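Local structure of Lactamase_B domain-containing protein (Bacillus lehensis G1, 7EV5) at residues A35-L40 with R67-I72; S137-Y140 with V145-S148; N176-L181 with T195-E200. The protein is a dinuclear zinc protein of the metallo-beta-lactamase fold, probably a hydrolase, that resembles both B3 metallo-beta-lactamases and glyoxalase II. All coordinates share one frame; numbering follows the deposited sequence. Where two conformers were deposited one is given.

Contact 1 of 3, residues A35-L40 with R67-I72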
# COMPACT_ATOMS: atom_id res chain seq x y z
N ALA A 35 8.54 4.50 -15.41
CA ALA A 35 9.07 5.57 -14.56
C ALA A 35 9.63 5.02 -13.26
O ALA A 35 10.67 5.47 -12.78
CB ALA A 35 7.98 6.60 -14.28
N LEU A 36 8.93 4.05 -12.66
CA LEU A 36 9.40 3.47 -11.40
C LEU A 36 10.62 2.60 -11.62
O LEU A 36 11.60 2.70 -10.87
CB LEU A 36 8.27 2.68 -10.74
CG LEU A 36 8.67 1.93 -9.46
CD1 LEU A 36 9.12 2.89 -8.37
CD2 LEU A 36 7.49 1.09 -8.97
N ILE A 37 10.59 1.74 -12.65
CA ILE A 37 11.71 0.82 -12.91
C ILE A 37 12.98 1.59 -13.25
O ILE A 37 14.05 1.31 -12.71
CB ILE A 37 11.34 -0.19 -14.02
CG1 ILE A 37 10.32 -1.20 -13.49
CG2 ILE A 37 12.59 -0.92 -14.52
CD1 ILE A 37 9.58 -1.93 -14.60
N THR A 38 12.87 2.58 -14.15
CA THR A 38 14.06 3.34 -14.54
C THR A 38 14.60 4.16 -13.38
O THR A 38 15.82 4.32 -13.26
CB THR A 38 13.82 4.19 -15.79
OG1 THR A 38 12.78 5.14 -15.56
CG2 THR A 38 13.47 3.31 -16.99
N TRP A 39 13.73 4.69 -12.50
CA TRP A 39 14.23 5.40 -11.32
C TRP A 39 15.04 4.47 -10.43
O TRP A 39 16.14 4.81 -9.98
CB TRP A 39 13.09 6.04 -10.53
CG TRP A 39 13.57 6.76 -9.29
CD1 TRP A 39 14.10 8.01 -9.24
CD2 TRP A 39 13.59 6.26 -7.95
NE1 TRP A 39 14.43 8.33 -7.94
CE2 TRP A 39 14.13 7.27 -7.13
CE3 TRP A 39 13.20 5.05 -7.35
CZ2 TRP A 39 14.29 7.12 -5.75
CZ3 TRP A 39 13.36 4.91 -5.98
CH2 TRP A 39 13.90 5.93 -5.20
N LEU A 40 14.50 3.27 -10.15
CA LEU A 40 15.22 2.31 -9.33
C LEU A 40 16.59 2.00 -9.93
O LEU A 40 17.59 1.91 -9.20
CB LEU A 40 14.41 1.02 -9.20
CG LEU A 40 13.15 1.11 -8.34
CD1 LEU A 40 12.20 -0.01 -8.69
CD2 LEU A 40 13.51 1.08 -6.85
N ARG A 67 7.75 -6.93 -11.04
CA ARG A 67 8.04 -8.30 -10.65
C ARG A 67 8.92 -9.00 -11.68
O ARG A 67 9.89 -9.68 -11.33
CB ARG A 67 6.72 -9.05 -10.45
CG ARG A 67 6.82 -10.49 -10.02
CD ARG A 67 5.51 -11.22 -10.36
NE ARG A 67 5.33 -11.33 -11.80
CZ ARG A 67 4.25 -10.92 -12.47
NH1 ARG A 67 3.23 -10.38 -11.82
NH2 ARG A 67 4.19 -11.07 -13.78
N ASP A 68 8.59 -8.84 -12.97
CA ASP A 68 9.34 -9.52 -14.02
C ASP A 68 10.75 -8.95 -14.15
O ASP A 68 11.72 -9.70 -14.32
CB ASP A 68 8.61 -9.39 -15.36
CG ASP A 68 7.33 -10.22 -15.43
OD1 ASP A 68 7.12 -11.09 -14.56
OD2 ASP A 68 6.54 -10.01 -16.38
N THR A 69 10.89 -7.62 -14.07
CA THR A 69 12.19 -6.99 -14.25
C THR A 69 13.17 -7.39 -13.16
O THR A 69 14.34 -7.65 -13.44
CB THR A 69 12.03 -5.47 -14.26
OG1 THR A 69 11.25 -5.08 -15.40
CG2 THR A 69 13.38 -4.77 -14.32
N PHE A 70 12.71 -7.44 -11.91
CA PHE A 70 13.61 -7.62 -10.78
C PHE A 70 13.56 -9.01 -10.16
O PHE A 70 14.36 -9.29 -9.25
CB PHE A 70 13.33 -6.56 -9.70
CG PHE A 70 13.62 -5.15 -10.14
CD1 PHE A 70 14.93 -4.71 -10.27
CD2 PHE A 70 12.58 -4.28 -10.41
CE1 PHE A 70 15.18 -3.41 -10.68
CE2 PHE A 70 12.83 -2.98 -10.82
CZ PHE A 70 14.13 -2.55 -10.96
N SER A 71 12.66 -9.88 -10.61
CA SER A 71 12.52 -11.24 -10.08
C SER A 71 12.34 -11.22 -8.56
O SER A 71 13.12 -11.79 -7.80
CB SER A 71 13.69 -12.14 -10.48
OG SER A 71 13.82 -12.18 -11.89
N ILE A 72 11.30 -10.52 -8.14
CA ILE A 72 11.03 -10.34 -6.71
C ILE A 72 9.62 -10.82 -6.36
O ILE A 72 8.72 -10.82 -7.21
CB ILE A 72 11.25 -8.89 -6.28
CG1 ILE A 72 10.45 -7.93 -7.17
CG2 ILE A 72 12.74 -8.57 -6.31
CD1 ILE A 72 10.56 -6.51 -6.72
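Helices 33-42 and 63-70 meet on the outer layer of the metallo-beta-lactamase alpha-beta/beta-alpha sandwich, and their contact here is made by Ile37 and Leu40 of the first with Thr69 and Phe70 of the second. The backbones stay well apart, the nearest alpha carbons being those of Ile37 and Thr69 at 7.9 Å, so side chains alone bridge the gap. Phe70 reaches across with the far end of its ring: CE2 lies 3.7 Å from Leu40 CD1, and CZ is 4.0 Å from Leu40 CB. Ile37 CG1 meets the same CE2 at 4.1 Å, its side chain and that of Phe70 running past each other in opposite directions. Leu40 CD1 and Ile37 CG1 sit obliquely to the ring, neither over its face nor at its edge. From within its own helix the ring is backed by Thr69 CG2, which stands 3.9 Å above the centre of one face. That methyl lies anti to the backbone N (Thr69 OG1 chi1 -64°), and it also meets Ile37 CG2, 3.9 Å away. Thr69 OG1 approaches Ile37 CD1 at 3.7 Å. Leu36, on the same helix as Ile37, turns to Ile5 and Leu7 of strand 2-7. With its hydroxyl bonded to Ala65 O inside its own helix, Thr69 meets Ile37 with both branches by van der Waals contact alone, and the interface rests on dispersion and burial of apolar surface.

Contact 2 of 3, residues S137-Y140 with V145-S148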
# COMPACT_ATOMS: atom_id res chain seq x y z
N SER A 137 -1.69 -2.68 6.63
CA SER A 137 -0.79 -1.56 6.86
C SER A 137 0.54 -2.08 7.39
O SER A 137 0.57 -2.92 8.31
CB SER A 137 -1.39 -0.57 7.86
OG SER A 137 -2.60 -0.06 7.34
N TYR A 138 1.63 -1.59 6.82
CA TYR A 138 2.97 -2.06 7.16
C TYR A 138 3.68 -0.96 7.95
O TYR A 138 3.96 0.12 7.41
CB TYR A 138 3.76 -2.35 5.90
CG TYR A 138 3.14 -3.35 4.94
CD1 TYR A 138 3.37 -4.71 5.08
CD2 TYR A 138 2.33 -2.93 3.88
CE1 TYR A 138 2.83 -5.63 4.21
CE2 TYR A 138 1.80 -3.85 2.98
CZ TYR A 138 2.05 -5.20 3.16
OH TYR A 138 1.53 -6.12 2.29
N TYR A 139 3.95 -1.22 9.23
CA TYR A 139 4.60 -0.24 10.10
C TYR A 139 6.10 -0.54 10.16
O TYR A 139 6.50 -1.64 10.56
CB TYR A 139 3.98 -0.30 11.49
CG TYR A 139 4.65 0.57 12.53
CD1 TYR A 139 4.82 1.92 12.33
CD2 TYR A 139 5.05 0.03 13.75
CE1 TYR A 139 5.43 2.73 13.30
CE2 TYR A 139 5.65 0.81 14.71
CZ TYR A 139 5.83 2.16 14.48
OH TYR A 139 6.42 2.94 15.45
N TYR A 140 6.91 0.43 9.76
CA TYR A 140 8.37 0.34 9.79
C TYR A 140 8.85 1.18 10.96
O TYR A 140 8.96 2.41 10.86
CB TYR A 140 8.91 0.88 8.48
CG TYR A 140 10.40 0.74 8.28
CD1 TYR A 140 11.02 -0.50 8.33
CD2 TYR A 140 11.19 1.87 8.01
CE1 TYR A 140 12.38 -0.62 8.11
CE2 TYR A 140 12.56 1.75 7.80
CZ TYR A 140 13.14 0.50 7.86
OH TYR A 140 14.50 0.36 7.65
N VAL A 145 7.56 5.14 10.03
CA VAL A 145 6.69 5.38 8.88
C VAL A 145 5.74 4.20 8.73
O VAL A 145 6.13 3.05 8.92
CB VAL A 145 7.50 5.65 7.58
CG1 VAL A 145 8.52 4.56 7.34
CG2 VAL A 145 6.57 5.80 6.38
N LEU A 146 4.49 4.51 8.40
CA LEU A 146 3.42 3.53 8.25
C LEU A 146 2.93 3.57 6.81
O LEU A 146 2.42 4.60 6.35
CB LEU A 146 2.27 3.85 9.20
CG LEU A 146 1.03 2.96 9.10
CD1 LEU A 146 1.29 1.59 9.70
CD2 LEU A 146 -0.14 3.65 9.80
N PHE A 147 3.06 2.45 6.10
CA PHE A 147 2.55 2.35 4.74
C PHE A 147 1.17 1.71 4.86
O PHE A 147 1.03 0.50 4.90
CB PHE A 147 3.51 1.54 3.87
CG PHE A 147 4.90 2.12 3.86
CD1 PHE A 147 5.22 3.16 3.00
CD2 PHE A 147 5.88 1.65 4.73
CE1 PHE A 147 6.47 3.71 2.99
CE2 PHE A 147 7.15 2.21 4.73
CZ PHE A 147 7.45 3.24 3.86
N SER A 148 0.14 2.57 4.93
CA SER A 148 -1.21 2.14 5.30
C SER A 148 -2.21 2.17 4.14
O SER A 148 -3.41 2.06 4.38
CB SER A 148 -1.72 2.97 6.48
OG SER A 148 -1.44 4.36 6.30
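Strands 136-140 and 145-149 form a beta hairpin in one of the two sheets of the metallo-beta-lactamase sandwich, and within it Tyr138 to Tyr140 pair with Val145 to Phe147. The short strand axes lie 4.5 Å apart at 169°, close to ideally antiparallel. Tyr138 and Phe147 are a hydrogen-bonded pair: Tyr138 N gives to Phe147 O at 2.9 Å, and Phe147 N returns the bond to Tyr138 O at 2.8 Å. In the first the donor stands well above the carbonyl plane, although its N-H points almost straight at the oxygen. The next such pair is Tyr140 with Val145. Tyr140 N meets Val145 O nearly head-on, with a C=O...N angle of 172°, while the return bond from Val145 N to Tyr140 O is longer, 3.2 Å. Tyr139 and Leu146 form the non-hydrogen-bonded pair between them. Their backbones bond outward, Tyr139 to Ser124 and Leu146 to Ile186 and Ala188, as does Ser137 to Phe126, tying the hairpin to strands 121-127 and 186-189. Phe147 O and Tyr138 O also take CA-H...O contacts, from Ser137 CA and Leu146 CA.

Two side-chain hydroxyls find partners beyond the hairpin: Tyr138 OH bonds to Leu52 O, and Ser137 OG to Thr128 OG1. On the face bearing Tyr138, Tyr140, Val145 and Phe147, the Phe147 ring stacks with Phe27 of the other sheet, and Val145 CG2 lies over one of its faces, offset toward the rim. On the opposite face Leu146 CD1 rests 3.7 Å from Tyr139 CB. Val145 CG1, turned between its backbone N and carbonyl carbon (chi1 52°), lies at the edge of the Tyr140 ring, 3.8 Å from CD2.

Contact 3 of 3, residues N176-L181 with T195-E200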
# COMPACT_ATOMS: atom_id res chain seq x y z
N ASN A 176 -8.67 1.83 16.36
CA ASN A 176 -8.14 0.73 17.18
C ASN A 176 -6.76 0.27 16.76
O ASN A 176 -6.04 -0.29 17.59
CB ASN A 176 -9.10 -0.47 17.18
CG ASN A 176 -10.47 -0.12 17.72
OD1 ASN A 176 -10.64 0.84 18.47
ND2 ASN A 176 -11.48 -0.89 17.32
N LYS A 177 -6.37 0.48 15.50
CA LYS A 177 -5.11 -0.06 15.01
C LYS A 177 -4.13 0.99 14.53
O LYS A 177 -2.92 0.82 14.71
CB LYS A 177 -5.39 -1.07 13.90
CG LYS A 177 -6.28 -2.22 14.38
CD LYS A 177 -6.58 -3.19 13.27
CE LYS A 177 -7.43 -4.33 13.82
NZ LYS A 177 -7.94 -5.20 12.72
N ILE A 178 -4.60 2.08 13.91
CA ILE A 178 -3.69 3.06 13.34
C ILE A 178 -3.36 4.18 14.32
O ILE A 178 -2.19 4.43 14.62
CB ILE A 178 -4.24 3.60 12.02
CG1 ILE A 178 -4.20 2.47 10.99
CG2 ILE A 178 -3.45 4.82 11.54
CD1 ILE A 178 -4.63 2.88 9.64
N LEU A 179 -4.39 4.85 14.84
CA LEU A 179 -4.14 5.99 15.72
C LEU A 179 -3.39 5.67 17.01
O LEU A 179 -2.74 6.60 17.53
CB LEU A 179 -5.43 6.78 15.96
CG LEU A 179 -6.07 7.38 14.71
CD1 LEU A 179 -7.34 8.14 15.06
CD2 LEU A 179 -5.10 8.27 13.95
N PRO A 180 -3.43 4.46 17.58
CA PRO A 180 -2.57 4.19 18.76
C PRO A 180 -1.07 4.19 18.47
O PRO A 180 -0.29 4.18 19.43
CB PRO A 180 -3.05 2.82 19.25
CG PRO A 180 -4.41 2.67 18.70
CD PRO A 180 -4.38 3.35 17.36
N LEU A 181 -0.65 4.18 17.21
CA LEU A 181 0.77 4.22 16.90
C LEU A 181 1.37 5.57 17.29
O LEU A 181 0.64 6.55 17.49
CB LEU A 181 0.96 3.97 15.40
CG LEU A 181 0.65 2.54 14.98
CD1 LEU A 181 0.62 2.41 13.47
CD2 LEU A 181 1.67 1.57 15.58
N THR A 195 1.41 12.70 5.81
CA THR A 195 0.96 13.32 7.05
C THR A 195 1.55 12.53 8.21
O THR A 195 2.41 11.66 8.02
CB THR A 195 -0.56 13.47 7.06
OG1 THR A 195 -0.94 14.30 8.16
CG2 THR A 195 -1.24 12.11 7.17
N THR A 196 1.13 12.85 9.43
CA THR A 196 1.53 12.07 10.59
C THR A 196 0.29 11.68 11.38
O THR A 196 -0.78 12.27 11.21
CB THR A 196 2.51 12.80 11.52
OG1 THR A 196 1.89 13.98 12.03
CG2 THR A 196 3.80 13.16 10.78
N ILE A 197 0.47 10.67 12.22
CA ILE A 197 -0.61 10.22 13.10
C ILE A 197 -1.12 11.36 13.95
O ILE A 197 -2.33 11.62 14.02
CB ILE A 197 -0.15 9.03 13.96
CG1 ILE A 197 0.18 7.82 13.09
CG2 ILE A 197 -1.21 8.71 15.02
CD1 ILE A 197 -1.03 7.09 12.59
N GLY A 198 -0.20 12.09 14.59
CA GLY A 198 -0.60 13.18 15.47
C GLY A 198 -1.36 14.27 14.75
O GLY A 198 -2.37 14.77 15.26
N GLN A 199 -0.91 14.64 13.55
CA GLN A 199 -1.61 15.68 12.81
C GLN A 199 -3.03 15.27 12.45
O GLN A 199 -3.95 16.10 12.49
CB GLN A 199 -0.81 16.05 11.55
CG GLN A 199 0.43 16.87 11.85
CD GLN A 199 0.16 18.06 12.74
OE1 GLN A 199 -0.69 18.90 12.42
NE2 GLN A 199 0.87 18.15 13.86
N GLU A 200 -3.24 14.00 12.09
CA GLU A 200 -4.59 13.59 11.73
C GLU A 200 -5.48 13.47 12.96
O GLU A 200 -6.66 13.81 12.92
CB GLU A 200 -4.56 12.28 10.93
CG GLU A 200 -3.89 12.43 9.56
CD GLU A 200 -4.36 13.65 8.80
OE1 GLU A 200 -5.59 13.79 8.60
OE2 GLU A 200 -3.51 14.47 8.38
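Ile197, the first residue of helix 197-203, inserts its side chain beside the end of helix 167-178 and the type I turn Ile178-Leu181, joining two helical elements on the outer side of one sheet of the metallo-beta-lactamase sandwich. The nearest alpha carbons across the contact, those of Leu179 and Ile197, are 6.1 Å apart.

The apolar interactions all converge on Ile197, whose two branches do different work. CD1, at the end of the longer branch, presses on Ile178 CG2 at 3.5 Å, tighter than usual van der Waals contact, with the two side chains crossing at about a right angle. The shorter branch ends in CG2, anti to the backbone N (CG1 chi1 -64°), and meets Leu179 CD2 at 4.1 Å in an oblique crossing. The same methyl also faces backbone oxygens, Leu179 O at 3.6 Å and Leu181 O at 3.8 Å.

Hydrogen bonds occur within each segment, not between the two. In 176-181 the turn is closed by Leu181 N giving to Ile178 O at 3.0 Å. In 195-200, Thr196 is the N-cap, its OG1 accepting from Gln199 N at 3.3 Å with a fairly straight N-H...O angle of 159°. Glu200 receives Gln155 N and Asn204 ND2 at OE1. Its other oxygen, OE2, takes the hydroxyl of Thr195 through the anti lone pair, with OG1 only 2.6 Å away.

Overall arrangement
Contact 2 is the core element of the three: all its touching residues are buried and its centre lies about 8 Å from that of the chain, against about 17 and 16 Å for contacts 1 and 3. Those two are partly buried, the first between two helices, the third between the start of one helix and the end of another with its turn; they lie on opposite sides of the chain's centre. Both are joined across by apolar side chains, whereas paired backbone amides and carbonyls unite the strands of contact 2. Contacts 2 and 3 reach the same sheet, through strands 136-140 and 145-149 and through strand 195-196, and touch where Leu146 packs on Ile178 and Leu181. Contact 1 touches neither.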